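Spermidine synthase (PDB 3GJY) probably transfers an aminopropyl group from decarboxylated S-adenosylmethionine to putrescine to make spermidine. Local coordinates at residues Glu30-Glu35 with Ser49-Pro54; Phe155-Arg160 with Cys186-Ala191; Val219-Ala224 with Gly244-Phe249. One frame throughout, in Å; residues are numbered along the deposited sequence.

Contact 1 (Glu30-Glu35 with Ser49-Pro54)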
loop_
_atom_site.group_PDB
_atom_site.type_symbol
_atom_site.label_atom_id
_atom_site.label_comp_id
_atom_site.label_asym_id
_atom_site.label_seq_id
_atom_site.Cartn_x
_atom_site.Cartn_y
_atom_site.Cartn_z
ATOM N N GLU A 30 -9.327 -5.646 18.342
ATOM C CA GLU A 30 -8.285 -6.011 19.270
ATOM C C GLU A 30 -7.349 -4.829 19.547
ATOM O O GLU A 30 -6.849 -4.688 20.673
ATOM C CB GLU A 30 -7.507 -7.187 18.690
ATOM C CG GLU A 30 -6.493 -7.745 19.613
ATOM C CD GLU A 30 -5.706 -8.919 19.007
ATOM O OE1 GLU A 30 -5.753 -9.163 17.761
ATOM O OE2 GLU A 30 -5.017 -9.593 19.796
ATOM N N TYR A 31 -7.118 -3.993 18.526
ATOM C CA TYR A 31 -6.193 -2.847 18.602
ATOM C C TYR A 31 -6.871 -1.521 18.255
ATOM O O TYR A 31 -6.248 -0.462 18.365
ATOM C CB TYR A 31 -5.016 -3.013 17.648
ATOM C CG TYR A 31 -3.991 -4.019 18.098
ATOM C CD1 TYR A 31 -2.884 -3.619 18.856
ATOM C CD2 TYR A 31 -4.118 -5.373 17.764
ATOM C CE1 TYR A 31 -1.926 -4.543 19.259
ATOM C CE2 TYR A 31 -3.187 -6.301 18.164
ATOM C CZ TYR A 31 -2.086 -5.868 18.917
ATOM O OH TYR A 31 -1.140 -6.761 19.304
ATOM N N SER A 32 -8.138 -1.549 17.854
ATOM C CA SER A 32 -8.798 -0.326 17.394
ATOM C C SER A 32 -10.283 -0.408 17.563
ATOM O O SER A 32 -10.844 -1.509 17.580
ATOM C CB SER A 32 -8.538 -0.088 15.910
ATOM O OG SER A 32 -9.305 -0.986 15.131
ATOM N N VAL A 33 -10.931 0.752 17.671
ATOM C CA VAL A 33 -12.395 0.786 17.546
ATOM C C VAL A 33 -12.740 0.914 16.073
ATOM O O VAL A 33 -12.173 1.749 15.350
ATOM C CB VAL A 33 -13.089 1.875 18.397
ATOM C CG1 VAL A 33 -12.707 1.723 19.865
ATOM C CG2 VAL A 33 -12.790 3.290 17.908
ATOM N N ILE A 34 -13.646 0.066 15.617
ATOM C CA ILE A 34 -13.995 -0.008 14.195
ATOM C C ILE A 34 -15.427 0.503 14.008
ATOM O O ILE A 34 -16.341 -0.034 14.637
ATOM C CB ILE A 34 -13.913 -1.471 13.704
ATOM C CG1 ILE A 34 -12.516 -2.055 13.963
ATOM C CG2 ILE A 34 -14.258 -1.553 12.216
ATOM C CD1 ILE A 34 -12.510 -3.576 14.104
ATOM N N GLU A 35 -15.615 1.499 13.144
ATOM C CA GLU A 35 -16.960 2.023 12.887
ATOM C C GLU A 35 -17.365 1.762 11.452
ATOM O O GLU A 35 -16.607 2.020 10.524
ATOM C CB GLU A 35 -17.061 3.515 13.200
ATOM C CG GLU A 35 -18.476 4.052 13.119
ATOM C CD GLU A 35 -19.214 3.869 14.405
ATOM O OE1 GLU A 35 -18.532 3.582 15.415
ATOM O OE2 GLU A 35 -20.456 4.028 14.407
ATOM N N SER A 49 -14.135 2.968 9.350
ATOM C CA SER A 49 -13.200 3.835 10.083
ATOM C C SER A 49 -12.545 3.057 11.200
ATOM O O SER A 49 -13.133 2.118 11.757
ATOM C CB SER A 49 -13.895 5.050 10.699
ATOM O OG SER A 49 -14.493 5.800 9.661
ATOM N N ILE A 50 -11.316 3.440 11.490
ATOM C CA ILE A 50 -10.489 2.765 12.493
ATOM C C ILE A 50 -9.936 3.849 13.414
ATOM O O ILE A 50 -9.259 4.797 12.959
ATOM C CB ILE A 50 -9.357 1.981 11.783
ATOM C CG1 ILE A 50 -9.939 0.900 10.858
ATOM C CG2 ILE A 50 -8.507 1.291 12.790
ATOM C CD1 ILE A 50 -8.946 0.227 9.932
ATOM N N ASN A 51 -10.252 3.741 14.701
ATOM C CA ASN A 51 -9.893 4.778 15.663
ATOM C C ASN A 51 -10.311 6.176 15.198
ATOM O O ASN A 51 -9.565 7.152 15.384
ATOM C CB ASN A 51 -8.392 4.712 15.993
ATOM C CG ASN A 51 -8.022 3.397 16.580
ATOM O OD1 ASN A 51 -8.787 2.840 17.372
ATOM N ND2 ASN A 51 -6.902 2.850 16.141
ATOM N N GLY A 52 -11.496 6.257 14.590
ATOM C CA GLY A 52 -12.040 7.537 14.160
ATOM C C GLY A 52 -11.515 8.060 12.842
ATOM O O GLY A 52 -11.931 9.147 12.419
ATOM N N VAL A 53 -10.608 7.327 12.193
ATOM C CA VAL A 53 -10.037 7.759 10.906
ATOM C C VAL A 53 -10.691 6.923 9.808
ATOM O O VAL A 53 -10.594 5.688 9.813
ATOM C CB VAL A 53 -8.498 7.492 10.863
ATOM C CG1 VAL A 53 -7.866 7.971 9.538
ATOM C CG2 VAL A 53 -7.809 8.193 12.039
ATOM N N PRO A 54 -11.340 7.580 8.836
ATOM C CA PRO A 54 -11.822 6.829 7.660
ATOM C C PRO A 54 -10.684 5.987 7.074
ATOM O O PRO A 54 -9.575 6.497 6.878
ATOM C CB PRO A 54 -12.213 7.936 6.679
ATOM C CG PRO A 54 -12.495 9.154 7.566
ATOM C CD PRO A 54 -11.558 9.036 8.739
HETATM O O HOH W 1 -13.422 4.235 14.219
HETATM O O HOH W 2 -16.970 4.763 9.272
#

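Contact 2 (Phe155-Arg160 with Cys186-Ala191)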
loop_
_atom_site.group_PDB
_atom_site.type_symbol
_atom_site.label_atom_id
_atom_site.label_comp_id
_atom_site.label_asym_id
_atom_site.label_seq_id
_atom_site.Cartn_x
_atom_site.Cartn_y
_atom_site.Cartn_z
ATOM N N PHE A 155 10.396 -13.634 5.275
ATOM C CA PHE A 155 10.265 -13.892 3.842
ATOM C C PHE A 155 11.437 -14.760 3.374
ATOM O O PHE A 155 12.606 -14.456 3.666
ATOM C CB PHE A 155 10.343 -12.586 3.027
ATOM C CG PHE A 155 9.130 -11.672 3.102
ATOM C CD1 PHE A 155 7.857 -12.129 3.440
ATOM C CD2 PHE A 155 9.302 -10.336 2.766
ATOM C CE1 PHE A 155 6.765 -11.233 3.466
ATOM C CE2 PHE A 155 8.233 -9.449 2.781
ATOM C CZ PHE A 155 6.969 -9.895 3.138
ATOM N N THR A 156 11.126 -15.782 2.587
ATOM C CA THR A 156 12.164 -16.554 1.892
ATOM C C THR A 156 12.337 -16.005 0.447
ATOM O O THR A 156 11.505 -15.226 -0.062
ATOM C CB THR A 156 11.796 -18.044 1.853
ATOM O OG1 THR A 156 10.547 -18.198 1.180
ATOM C CG2 THR A 156 11.667 -18.618 3.253
ATOM N N PRO A 157 13.422 -16.382 -0.229
ATOM C CA PRO A 157 13.658 -15.786 -1.536
ATOM C C PRO A 157 12.606 -16.045 -2.587
ATOM O O PRO A 157 12.089 -17.151 -2.726
ATOM C CB PRO A 157 14.999 -16.383 -1.959
ATOM C CG PRO A 157 15.669 -16.664 -0.683
ATOM C CD PRO A 157 14.578 -17.196 0.211
ATOM N N ALA A 158 12.264 -14.987 -3.317
ATOM C CA ALA A 158 11.376 -15.109 -4.490
ATOM C C ALA A 158 10.073 -15.810 -4.131
ATOM O O ALA A 158 9.559 -16.656 -4.875
ATOM C CB ALA A 158 12.101 -15.836 -5.626
ATOM N N SER A 159 9.518 -15.404 -2.990
ATOM C CA SER A 159 8.264 -15.958 -2.465
ATOM C C SER A 159 7.026 -15.142 -2.783
ATOM O O SER A 159 5.911 -15.579 -2.493
ATOM C CB SER A 159 8.436 -16.202 -0.965
ATOM O OG SER A 159 8.858 -14.995 -0.321
ATOM N N ARG A 160 7.214 -13.968 -3.378
ATOM C CA ARG A 160 6.068 -13.095 -3.779
ATOM C C ARG A 160 6.498 -12.186 -4.923
ATOM O O ARG A 160 7.692 -11.923 -5.064
ATOM C CB ARG A 160 5.548 -12.272 -2.569
ATOM C CG ARG A 160 6.643 -11.460 -1.877
ATOM C CD ARG A 160 6.571 -11.538 -0.369
ATOM N NE ARG A 160 6.847 -12.847 0.170
ATOM C CZ ARG A 160 6.091 -13.550 1.032
ATOM N NH1 ARG A 160 6.559 -14.704 1.450
ATOM N NH2 ARG A 160 4.889 -13.173 1.452
ATOM N N CYS A 186 12.214 -7.124 2.362
ATOM C CA CYS A 186 11.284 -7.065 1.216
ATOM C C CYS A 186 11.963 -7.450 -0.080
ATOM O O CYS A 186 11.417 -8.231 -0.850
ATOM C CB CYS A 186 10.649 -5.671 1.109
ATOM S SG CYS A 186 9.509 -5.298 2.438
ATOM N N HIS A 187 13.185 -6.953 -0.285
ATOM C CA HIS A 187 13.922 -7.286 -1.501
ATOM C C HIS A 187 14.217 -8.791 -1.618
ATOM O O HIS A 187 14.017 -9.403 -2.667
ATOM C CB HIS A 187 15.191 -6.442 -1.592
ATOM C CG HIS A 187 15.917 -6.611 -2.879
ATOM N ND1 HIS A 187 16.778 -7.652 -3.129
ATOM C CD2 HIS A 187 15.859 -5.882 -4.015
ATOM C CE1 HIS A 187 17.226 -7.555 -4.368
ATOM N NE2 HIS A 187 16.688 -6.490 -4.928
ATOM N N ARG A 188 14.654 -9.406 -0.505
ATOM C CA ARG A 188 14.865 -10.831 -0.516
ATOM C C ARG A 188 13.589 -11.588 -0.873
ATOM O O ARG A 188 13.624 -12.538 -1.659
ATOM C CB ARG A 188 15.360 -11.307 0.843
ATOM C CG ARG A 188 15.646 -12.836 0.873
ATOM C CD ARG A 188 16.165 -13.265 2.271
ATOM N NE ARG A 188 15.101 -13.107 3.249
ATOM C CZ ARG A 188 15.027 -12.152 4.176
ATOM N NH1 ARG A 188 16.022 -11.288 4.381
ATOM N NH2 ARG A 188 13.937 -12.070 4.940
ATOM N N GLY A 189 12.460 -11.192 -0.283
ATOM C CA GLY A 189 11.218 -11.932 -0.553
ATOM C C GLY A 189 10.713 -11.779 -1.974
ATOM O O GLY A 189 9.996 -12.645 -2.435
ATOM N N LEU A 190 11.014 -10.663 -2.648
ATOM C CA LEU A 190 10.503 -10.444 -3.996
ATOM C C LEU A 190 11.172 -11.336 -5.025
ATOM O O LEU A 190 12.412 -11.531 -5.004
ATOM C CB LEU A 190 10.693 -8.977 -4.394
ATOM C CG LEU A 190 9.679 -8.033 -3.742
ATOM C CD1 LEU A 190 10.139 -6.575 -3.942
ATOM C CD2 LEU A 190 8.246 -8.245 -4.273
ATOM N N ALA A 191 10.360 -11.849 -5.948
ATOM C CA ALA A 191 10.915 -12.433 -7.177
ATOM C C ALA A 191 11.884 -11.427 -7.814
ATOM O O ALA A 191 11.693 -10.225 -7.692
ATOM C CB ALA A 191 9.772 -12.702 -8.160
HETATM O O HOH W 3 14.519 -12.949 -4.296
#

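Contact 3 (Val219-Ala224 with Gly244-Phe249)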
loop_
_atom_site.group_PDB
_atom_site.type_symbol
_atom_site.label_atom_id
_atom_site.label_comp_id
_atom_site.label_asym_id
_atom_site.label_seq_id
_atom_site.Cartn_x
_atom_site.Cartn_y
_atom_site.Cartn_z
ATOM N N VAL A 219 18.660 -0.271 -1.645
ATOM C CA VAL A 219 18.228 -1.653 -1.747
ATOM C C VAL A 219 17.742 -2.027 -3.164
ATOM O O VAL A 219 18.052 -3.133 -3.665
ATOM C CB VAL A 219 17.126 -1.912 -0.719
ATOM C CG1 VAL A 219 16.574 -3.322 -0.857
ATOM C CG2 VAL A 219 17.690 -1.723 0.682
ATOM N N PHE A 220 16.942 -1.144 -3.772
ATOM C CA PHE A 220 16.369 -1.344 -5.116
ATOM C C PHE A 220 17.154 -0.517 -6.116
ATOM O O PHE A 220 17.509 0.623 -5.834
ATOM C CB PHE A 220 14.898 -0.900 -5.144
ATOM C CG PHE A 220 13.998 -1.746 -4.255
ATOM C CD1 PHE A 220 13.594 -3.000 -4.663
ATOM C CD2 PHE A 220 13.688 -1.329 -2.955
ATOM C CE1 PHE A 220 12.788 -3.805 -3.843
ATOM C CE2 PHE A 220 12.869 -2.120 -2.121
ATOM C CZ PHE A 220 12.452 -3.385 -2.562
ATOM N N GLU A 221 17.325 -1.042 -7.324
ATOM C CA GLU A 221 18.040 -0.280 -8.364
ATOM C C GLU A 221 17.224 0.911 -8.870
ATOM O O GLU A 221 17.774 1.901 -9.325
ATOM C CB GLU A 221 18.371 -1.187 -9.563
ATOM C CG GLU A 221 19.423 -2.279 -9.293
ATOM C CD GLU A 221 19.608 -3.183 -10.519
ATOM O OE1 GLU A 221 19.788 -2.641 -11.643
ATOM O OE2 GLU A 221 19.563 -4.424 -10.370
ATOM N N HIS A 222 15.901 0.829 -8.780
ATOM C CA HIS A 222 15.033 1.859 -9.398
ATOM C C HIS A 222 13.911 2.254 -8.449
ATOM O O HIS A 222 13.457 1.440 -7.640
ATOM C CB HIS A 222 14.458 1.387 -10.746
ATOM C CG HIS A 222 15.514 0.966 -11.706
ATOM N ND1 HIS A 222 16.373 1.875 -12.283
ATOM C CD2 HIS A 222 15.916 -0.262 -12.117
ATOM C CE1 HIS A 222 17.243 1.225 -13.036
ATOM N NE2 HIS A 222 16.991 -0.071 -12.955
ATOM N N VAL A 223 13.489 3.515 -8.557
ATOM C CA VAL A 223 12.390 4.066 -7.735
ATOM C C VAL A 223 11.551 5.011 -8.552
ATOM O O VAL A 223 12.016 5.585 -9.536
ATOM C CB VAL A 223 12.917 4.817 -6.483
ATOM C CG1 VAL A 223 13.479 3.844 -5.408
ATOM C CG2 VAL A 223 13.996 5.849 -6.885
ATOM N N ALA A 224 10.300 5.178 -8.123
ATOM C CA ALA A 224 9.373 6.130 -8.718
ATOM C C ALA A 224 8.309 6.453 -7.692
ATOM O O ALA A 224 8.156 5.728 -6.685
ATOM C CB ALA A 224 8.718 5.535 -9.981
ATOM N N GLY A 244 9.545 0.848 -5.487
ATOM C CA GLY A 244 10.924 0.395 -5.657
ATOM C C GLY A 244 10.931 -0.926 -6.413
ATOM O O GLY A 244 10.038 -1.759 -6.230
ATOM N N SER A 245 11.895 -1.102 -7.319
ATOM C CA SER A 245 12.059 -2.361 -8.033
ATOM C C SER A 245 13.441 -2.396 -8.659
ATOM O O SER A 245 14.040 -1.325 -8.928
ATOM C CB SER A 245 11.056 -2.435 -9.189
ATOM O OG SER A 245 11.138 -3.676 -9.903
ATOM N N ASP A 246 13.935 -3.612 -8.918
ATOM C CA ASP A 246 15.123 -3.752 -9.773
ATOM C C ASP A 246 14.807 -3.632 -11.272
ATOM O O ASP A 246 15.721 -3.540 -12.092
ATOM C CB ASP A 246 15.872 -5.051 -9.509
ATOM C CG ASP A 246 16.538 -5.058 -8.140
ATOM O OD1 ASP A 246 16.836 -3.980 -7.575
ATOM O OD2 ASP A 246 16.809 -6.178 -7.673
ATOM N N THR A 247 13.521 -3.632 -11.598
ATOM C CA THR A 247 13.035 -3.341 -12.951
ATOM C C THR A 247 12.890 -1.820 -13.111
ATOM O O THR A 247 12.382 -1.148 -12.210
ATOM C CB THR A 247 11.663 -4.027 -13.172
ATOM O OG1 THR A 247 11.793 -5.432 -12.960
ATOM C CG2 THR A 247 11.089 -3.776 -14.593
ATOM N N GLU A 248 13.378 -1.274 -14.239
ATOM C CA GLU A 248 13.195 0.145 -14.525
ATOM C C GLU A 248 11.731 0.568 -14.535
ATOM O O GLU A 248 10.890 -0.151 -15.047
ATOM C CB GLU A 248 13.806 0.490 -15.896
ATOM C CG GLU A 248 15.287 0.340 -15.935
ATOM C CD GLU A 248 15.868 0.815 -17.229
ATOM O OE1 GLU A 248 15.817 2.036 -17.488
ATOM O OE2 GLU A 248 16.382 -0.041 -17.970
ATOM N N PHE A 249 11.448 1.721 -13.939
ATOM C CA PHE A 249 10.141 2.344 -14.023
ATOM C C PHE A 249 10.043 3.174 -15.290
ATOM O O PHE A 249 11.065 3.595 -15.873
ATOM C CB PHE A 249 9.897 3.203 -12.780
ATOM C CG PHE A 249 9.679 2.377 -11.528
ATOM C CD1 PHE A 249 8.496 1.636 -11.361
ATOM C CD2 PHE A 249 10.675 2.249 -10.593
ATOM C CE1 PHE A 249 8.302 0.847 -10.229
ATOM C CE2 PHE A 249 10.474 1.472 -9.451
ATOM C CZ PHE A 249 9.301 0.752 -9.292
HETATM O O HOH W 4 19.031 -4.242 -6.022
HETATM O O HOH W 5 17.803 -6.106 -12.879
#

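Contact 1 (Glu30-Glu35 with Ser49-Pro54)
N51 and V33 grip each other twice. N51 N donates to V33 O at 2.8 Å, and V33 N answers not to a backbone carbonyl but to the side-chain OD1 of N51 at 3.0 Å. The first torsion of N51 sets CG anti to its own carbonyl carbon, beside the backbone N (chi1 -60°), and the amide comes back against strand 33-38. Two residues on, E35 and S49 form a regular hydrogen-bonded pair, with E35 N to S49 O and S49 N to E35 O both 2.9 Å. One water accepts from G52 N and donates to V33 O, tying the turn to the strand. Packing is slight: the amide of N51 lies against S32, its ND2 3.4 Å from S32 CB, and I50 CG2 meets S32 OG at the same distance. I34 and I50 sit on one face of the sheet, where L128 and L125 of helix 123-132 cover them; E35 and S49 lie on the other face, and E35 OE1 bonds to T26 OG1. The pairing belongs to the beta hairpin of strands 33-38 and 45-50 in a four-stranded antiparallel sheet, and the type I' turn from I50 to V53 leads on into strand 53-59 as a beta meander.

Contact 2 (Phe155-Arg160 with Cys186-Ala191)
Where helix 180-189 ends, its last carbonyls are taken up by the loop that leads into strand 160-165, a contact made mostly by backbone: F155 to R160 wrap round R188, G189 and L190. The type II turn from T156 to S159 faces the helix end. G189 O accepts from S159 N (2.9 Å) and R160 N, which reach it from opposite faces of the carbonyl plane, while R188 O takes the longer bond from A158 N. A water bridges R188 O and L190 O. Beyond the helix the chains run parallel, and A191 N donates to R160 O at 2.8 Å.

Two arginines fix the loop from its two ends. R188 holds F155 O side-on, NE at 2.9 Å and NH2 at 3.0 Å, with the oxygen 2° out of the guanidinium plane; the bend at chi3 (67°) brings NE round to it. R160 uses NE and NH1 in the same side-on way on S159 OG, 3.0 Å from NE, and that hydroxyl in turn donates to T156 O across the turn. R160 NH2 goes to T94 OG1 on strand 92-96. F155 CD1 sits over the centre of the R160 guanidinium, 3.3 Å above its plane, so that R160 NE lies near the rim of the ring. F155 also presents its ring edge to C186 CA, and its CB meets G189 CA at 3.7 Å. I163 of strand 160-165 packs against F155, C186 and L190. The contact ties the end of helix 180-189 to the start of strand 160-165 within a beta-alpha-beta crossover, in which strands 160-165 and 194-202 are parallel neighbours, of the AdoMet-dependent methyltransferase-like fold.

Contact 3 (Val219-Ala224 with Gly244-Phe249)
The carboxylate of D246, rather than a backbone carbonyl, takes the backbone N of E221 at the end of this antiparallel pair: D246 OD1 lies 3.0 Å from E221 N, met nearly along the C-O axis (N-H...O 159°). The same oxygen accepts from a water that also donates to V219 O. E221 OE2 comes within 3.9 Å of D246 OD1, two acidic groups that probably raise each other's proton affinity, although the other oxygen of D246, OD2, bonds to H187 NE2 on helix 180-189.

The sheet pairing itself is short. S245 N donates to H222 O at 3.0 Å, whereas the return bond from H222 N to S245 O is weak, bent to 130°. V223 and G244 form the next, non-hydrogen-bonded pair, and the ring of F220 lies with one face over G244 C. Past S245 the chain turns back over H222, in an ST turn where S245 OG accepts from T247 N, and S245 OG also bonds to G194 O. The imidazole is caught between E248 CG, 3.7 Å from the ring centroid in a CH-pi contact, and E221 CB over the opposite face, while its ND1 bonds to E276. F249 then folds back so that A224 CB lies over one face of the F249 ring, 3.6 Å from F249 CG, and H222 O meets the ring edge.

Around this, V219 packs on F183, E184 and H187 of helix 180-189, S245 and T247 on F81 of helix 69-85, and A224 and F249 on Y273 of the edge strand 272-274.

Following the chain, contact 1 comes first and closes the hairpin of strands 33-38 and 45-50 in the small N-terminal sheet. Contact 2 closes the loop from residue 160 to 186, bringing the end of helix 180-189 back to the start of strand 160-165 in the large mixed sheet. Contact 3 then joins strand 222-227 to strand 238-245 of that sheet. The three are in series, with none inside another. Contacts 2 and 3 touch through the H187-D246 hydrogen bond and where L190 packs on F220. Contact 1 stands apart, its centre about 31 Å from that of contact 2 and about 34 Å from that of contact 3.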